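Local coordinates for aquaporin aqpM (PDB 2F2B), which forms a membrane channel that lets water cross in either direction under osmotic drive and also passes some glycerol transiently, at residues I17-T29 / D54-I66. Numbering follows the deposited sequence.
Sequences ILVFFGAGSAAVT and DWVAIGLAFGFAI
The ring of Phe62 lies flat against the backbone at Gly22, a CH-pi contact with Gly22 CA 3.3 Å from the ring centroid and 4° off its normal. With no side chain there, Gly22 CA and Phe62 CA approach to 4.0 Å. Leu18, its CG anti to the backbone N (chi1 -174°), brings CD2 to the edge of the same ring, 3.8 Å from Phe62 CE1, and sets CD1 alongside Ile66 CG1. On another flank, the methyl of Ala65 meets Phe21 CB at 3.9 Å and Ile17 CG2 at 4.0 Å.

Both helices belong to the membrane-spanning bundle of the aquaporin fold; segments 17-29 and 54-66 run antiparallel at 169°, their axes coming as close as 7.6 Å. Beside the pair, Arg202 of helix 200-214, starting within the second NPA motif, touches Leu18, Ala23 and Phe62, while Leu156 of a neighbouring subunit in the tetramer packs on Ile17 and Phe21.

Toward Asp54, Ile58 is a knob in the hole formed by Gly22, Ser25, Ala26 and Thr29, its CD1 lying 3.8 Å from Ala26 CA.

Both hydroxyls here bond back to their own helix. Ser25 OG donates to Gly22 O in the carbonyl plane, on a lone pair, which leaves OG lying against Ala61 CB at 3.3 Å. Thr29 OG1 hydrogen-bonds to Ser25 O, approaching from the face opposite Thr29 N, so two donors grip that carbonyl.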
loop_
_atom_site.group_PDB
_atom_site.type_symbol
_atom_site.label_atom_id
_atom_site.label_comp_id
_atom_site.label_asym_id
_atom_site.label_seq_id
_atom_site.Cartn_x
_atom_site.Cartn_y
_atom_site.Cartn_z
ATOM N N ILE A 17 16.361 9.138 9.741
ATOM C CA ILE A 17 15.596 8.029 9.168
ATOM C C ILE A 17 14.794 8.478 7.953
ATOM O O ILE A 17 14.799 7.820 6.905
ATOM C CB ILE A 17 14.640 7.426 10.227
ATOM C CG1 ILE A 17 15.461 6.662 11.273
ATOM C CG2 ILE A 17 13.610 6.506 9.554
ATOM C CD1 ILE A 17 14.687 6.290 12.528
ATOM N N LEU A 18 14.109 9.606 8.096
ATOM C CA LEU A 18 13.299 10.151 7.013
ATOM C C LEU A 18 14.117 10.333 5.730
ATOM O O LEU A 18 13.702 9.906 4.652
ATOM C CB LEU A 18 12.692 11.489 7.460
ATOM C CG LEU A 18 11.695 12.199 6.539
ATOM C CD1 LEU A 18 10.811 13.131 7.369
ATOM C CD2 LEU A 18 12.439 12.971 5.468
ATOM N N VAL A 19 15.289 10.950 5.853
ATOM C CA VAL A 19 16.144 11.202 4.697
ATOM C C VAL A 19 16.878 9.964 4.177
ATOM O O VAL A 19 16.945 9.738 2.966
ATOM C CB VAL A 19 17.167 12.319 5.021
ATOM C CG1 VAL A 19 18.100 12.548 3.839
ATOM C CG2 VAL A 19 16.417 13.608 5.354
ATOM N N PHE A 20 17.428 9.163 5.082
ATOM C CA PHE A 20 18.140 7.957 4.672
ATOM C C PHE A 20 17.240 7.040 3.840
ATOM O O PHE A 20 17.594 6.646 2.732
ATOM C CB PHE A 20 18.663 7.208 5.909
ATOM C CG PHE A 20 19.425 5.943 5.585
ATOM C CD1 PHE A 20 18.750 4.769 5.250
ATOM C CD2 PHE A 20 20.817 5.929 5.609
ATOM C CE1 PHE A 20 19.447 3.601 4.943
ATOM C CE2 PHE A 20 21.529 4.766 5.304
ATOM C CZ PHE A 20 20.841 3.597 4.969
ATOM N N PHE A 21 16.063 6.722 4.367
ATOM C CA PHE A 21 15.151 5.826 3.666
ATOM C C PHE A 21 14.334 6.458 2.543
ATOM O O PHE A 21 14.234 5.886 1.454
ATOM C CB PHE A 21 14.233 5.149 4.687
ATOM C CG PHE A 21 14.954 4.174 5.571
ATOM C CD1 PHE A 21 15.270 2.898 5.105
ATOM C CD2 PHE A 21 15.393 4.553 6.837
ATOM C CE1 PHE A 21 16.020 2.018 5.887
ATOM C CE2 PHE A 21 16.143 3.680 7.625
ATOM C CZ PHE A 21 16.456 2.408 7.145
ATOM N N GLY A 22 13.764 7.633 2.796
ATOM C CA GLY A 22 12.964 8.295 1.779
ATOM C C GLY A 22 13.763 8.801 0.590
ATOM O O GLY A 22 13.554 8.366 -0.546
ATOM N N ALA A 23 14.677 9.732 0.841
ATOM C CA ALA A 23 15.492 10.286 -0.234
ATOM C C ALA A 23 16.344 9.181 -0.848
ATOM O O ALA A 23 16.672 9.219 -2.037
ATOM C CB ALA A 23 16.379 11.409 0.302
ATOM N N GLY A 24 16.695 8.192 -0.031
ATOM C CA GLY A 24 17.499 7.086 -0.517
ATOM C C GLY A 24 16.787 6.274 -1.585
ATOM O O GLY A 24 17.406 5.853 -2.568
ATOM N N SER A 25 15.485 6.057 -1.413
ATOM C CA SER A 25 14.726 5.280 -2.390
ATOM C C SER A 25 14.695 5.975 -3.749
ATOM O O SER A 25 14.700 5.313 -4.786
ATOM C CB SER A 25 13.294 5.038 -1.898
ATOM O OG SER A 25 12.526 6.232 -1.899
ATOM N N ALA A 26 14.666 7.305 -3.743
ATOM C CA ALA A 26 14.646 8.064 -4.987
ATOM C C ALA A 26 15.992 7.919 -5.698
ATOM O O ALA A 26 16.044 7.758 -6.915
ATOM C CB ALA A 26 14.351 9.533 -4.709
ATOM N N ALA A 27 17.079 7.978 -4.935
ATOM C CA ALA A 27 18.409 7.828 -5.521
ATOM C C ALA A 27 18.535 6.431 -6.133
ATOM O O ALA A 27 19.052 6.272 -7.238
ATOM C CB ALA A 27 19.481 8.042 -4.453
ATOM N N VAL A 28 18.052 5.417 -5.417
ATOM C CA VAL A 28 18.113 4.044 -5.912
ATOM C C VAL A 28 17.336 3.883 -7.216
ATOM O O VAL A 28 17.790 3.205 -8.135
ATOM C CB VAL A 28 17.556 3.042 -4.870
ATOM C CG1 VAL A 28 17.422 1.658 -5.493
ATOM C CG2 VAL A 28 18.483 2.981 -3.665
ATOM N N THR A 29 16.164 4.506 -7.298
ATOM C CA THR A 29 15.346 4.416 -8.506
ATOM C C THR A 29 16.140 4.904 -9.718
ATOM O O THR A 29 16.162 4.257 -10.770
ATOM C CB THR A 29 14.072 5.271 -8.375
ATOM O OG1 THR A 29 13.338 4.855 -7.218
ATOM C CG2 THR A 29 13.192 5.122 -9.614
ATOM N N ASP A 54 6.692 4.012 -9.718
ATOM C CA ASP A 54 7.972 4.421 -9.140
ATOM C C ASP A 54 7.741 5.516 -8.108
ATOM O O ASP A 54 8.383 5.543 -7.060
ATOM C CB ASP A 54 8.908 4.974 -10.220
ATOM C CG ASP A 54 9.618 3.886 -11.000
ATOM O OD1 ASP A 54 10.124 4.195 -12.105
ATOM O OD2 ASP A 54 9.685 2.737 -10.513
ATOM N N TRP A 55 6.830 6.431 -8.419
ATOM C CA TRP A 55 6.537 7.528 -7.517
ATOM C C TRP A 55 5.816 7.100 -6.249
ATOM O O TRP A 55 6.118 7.611 -5.173
ATOM C CB TRP A 55 5.746 8.621 -8.243
ATOM C CG TRP A 55 6.646 9.557 -9.011
ATOM C CD1 TRP A 55 6.669 9.759 -10.363
ATOM C CD2 TRP A 55 7.658 10.410 -8.461
ATOM N NE1 TRP A 55 7.632 10.689 -10.688
ATOM C CE2 TRP A 55 8.252 11.104 -9.538
ATOM C CE3 TRP A 55 8.120 10.655 -7.161
ATOM C CZ2 TRP A 55 9.287 12.030 -9.356
ATOM C CZ3 TRP A 55 9.152 11.573 -6.978
ATOM C CH2 TRP A 55 9.723 12.250 -8.075
ATOM N N VAL A 56 4.875 6.165 -6.349
ATOM C CA VAL A 56 4.197 5.731 -5.125
ATOM C C VAL A 56 5.163 4.883 -4.292
ATOM O O VAL A 56 5.070 4.848 -3.061
ATOM C CB VAL A 56 2.881 4.950 -5.423
ATOM C CG1 VAL A 56 3.181 3.555 -5.936
ATOM C CG2 VAL A 56 2.011 4.907 -4.165
ATOM N N ALA A 57 6.104 4.209 -4.954
ATOM C CA ALA A 57 7.092 3.404 -4.236
ATOM C C ALA A 57 7.990 4.342 -3.426
ATOM O O ALA A 57 8.273 4.084 -2.253
ATOM C CB ALA A 57 7.931 2.578 -5.221
ATOM N N ILE A 58 8.444 5.430 -4.045
ATOM C CA ILE A 58 9.277 6.396 -3.330
ATOM C C ILE A 58 8.426 7.014 -2.224
ATOM O O ILE A 58 8.875 7.160 -1.085
ATOM C CB ILE A 58 9.798 7.508 -4.281
ATOM C CG1 ILE A 58 10.817 6.902 -5.256
ATOM C CG2 ILE A 58 10.421 8.652 -3.471
ATOM C CD1 ILE A 58 11.153 7.791 -6.448
ATOM N N GLY A 59 7.187 7.362 -2.558
ATOM C CA GLY A 59 6.298 7.942 -1.564
ATOM C C GLY A 59 6.134 7.043 -0.348
ATOM O O GLY A 59 6.114 7.519 0.792
ATOM N N LEU A 60 6.026 5.739 -0.578
ATOM C CA LEU A 60 5.861 4.796 0.524
ATOM C C LEU A 60 7.159 4.559 1.291
ATOM O O LEU A 60 7.126 4.269 2.487
ATOM C CB LEU A 60 5.281 3.474 0.003
ATOM C CG LEU A 60 3.834 3.610 -0.496
ATOM C CD1 LEU A 60 3.417 2.360 -1.259
ATOM C CD2 LEU A 60 2.901 3.854 0.696
ATOM N N ALA A 61 8.303 4.664 0.618
ATOM C CA ALA A 61 9.569 4.493 1.324
ATOM C C ALA A 61 9.616 5.619 2.364
ATOM O O ALA A 61 10.054 5.421 3.500
ATOM C CB ALA A 61 10.749 4.599 0.352
ATOM N N PHE A 62 9.142 6.798 1.969
ATOM C CA PHE A 62 9.087 7.948 2.872
ATOM C C PHE A 62 8.013 7.699 3.925
ATOM O O PHE A 62 8.266 7.802 5.124
ATOM C CB PHE A 62 8.705 9.218 2.106
ATOM C CG PHE A 62 9.871 10.019 1.618
ATOM C CD1 PHE A 62 10.543 10.887 2.474
ATOM C CD2 PHE A 62 10.283 9.931 0.292
ATOM C CE1 PHE A 62 11.611 11.661 2.011
ATOM C CE2 PHE A 62 11.348 10.699 -0.177
ATOM C CZ PHE A 62 12.009 11.564 0.686
ATOM N N GLY A 63 6.815 7.370 3.452
ATOM C CA GLY A 63 5.676 7.152 4.330
ATOM C C GLY A 63 5.823 6.097 5.408
ATOM O O GLY A 63 5.433 6.329 6.556
ATOM N N PHE A 64 6.359 4.934 5.049
ATOM C CA PHE A 64 6.533 3.864 6.024
ATOM C C PHE A 64 7.630 4.228 7.026
ATOM O O PHE A 64 7.539 3.885 8.207
ATOM C CB PHE A 64 6.870 2.534 5.329
ATOM C CG PHE A 64 5.765 1.999 4.445
ATOM C CD1 PHE A 64 4.422 2.255 4.729
ATOM C CD2 PHE A 64 6.072 1.184 3.358
ATOM C CE1 PHE A 64 3.403 1.701 3.940
ATOM C CE2 PHE A 64 5.068 0.628 2.565
ATOM C CZ PHE A 64 3.727 0.887 2.856
ATOM N N ALA A 65 8.663 4.930 6.564
ATOM C CA ALA A 65 9.742 5.331 7.460
ATOM C C ALA A 65 9.224 6.398 8.428
ATOM O O ALA A 65 9.599 6.420 9.605
ATOM C CB ALA A 65 10.930 5.867 6.658
ATOM N N ILE A 66 8.356 7.277 7.931
ATOM C CA ILE A 66 7.773 8.331 8.768
ATOM C C ILE A 66 6.851 7.711 9.820
ATOM O O ILE A 66 6.899 8.081 10.999
ATOM C CB ILE A 66 6.986 9.354 7.901
ATOM C CG1 ILE A 66 7.976 10.224 7.117
ATOM C CG2 ILE A 66 6.087 10.231 8.785
ATOM C CD1 ILE A 66 7.359 11.020 5.983
#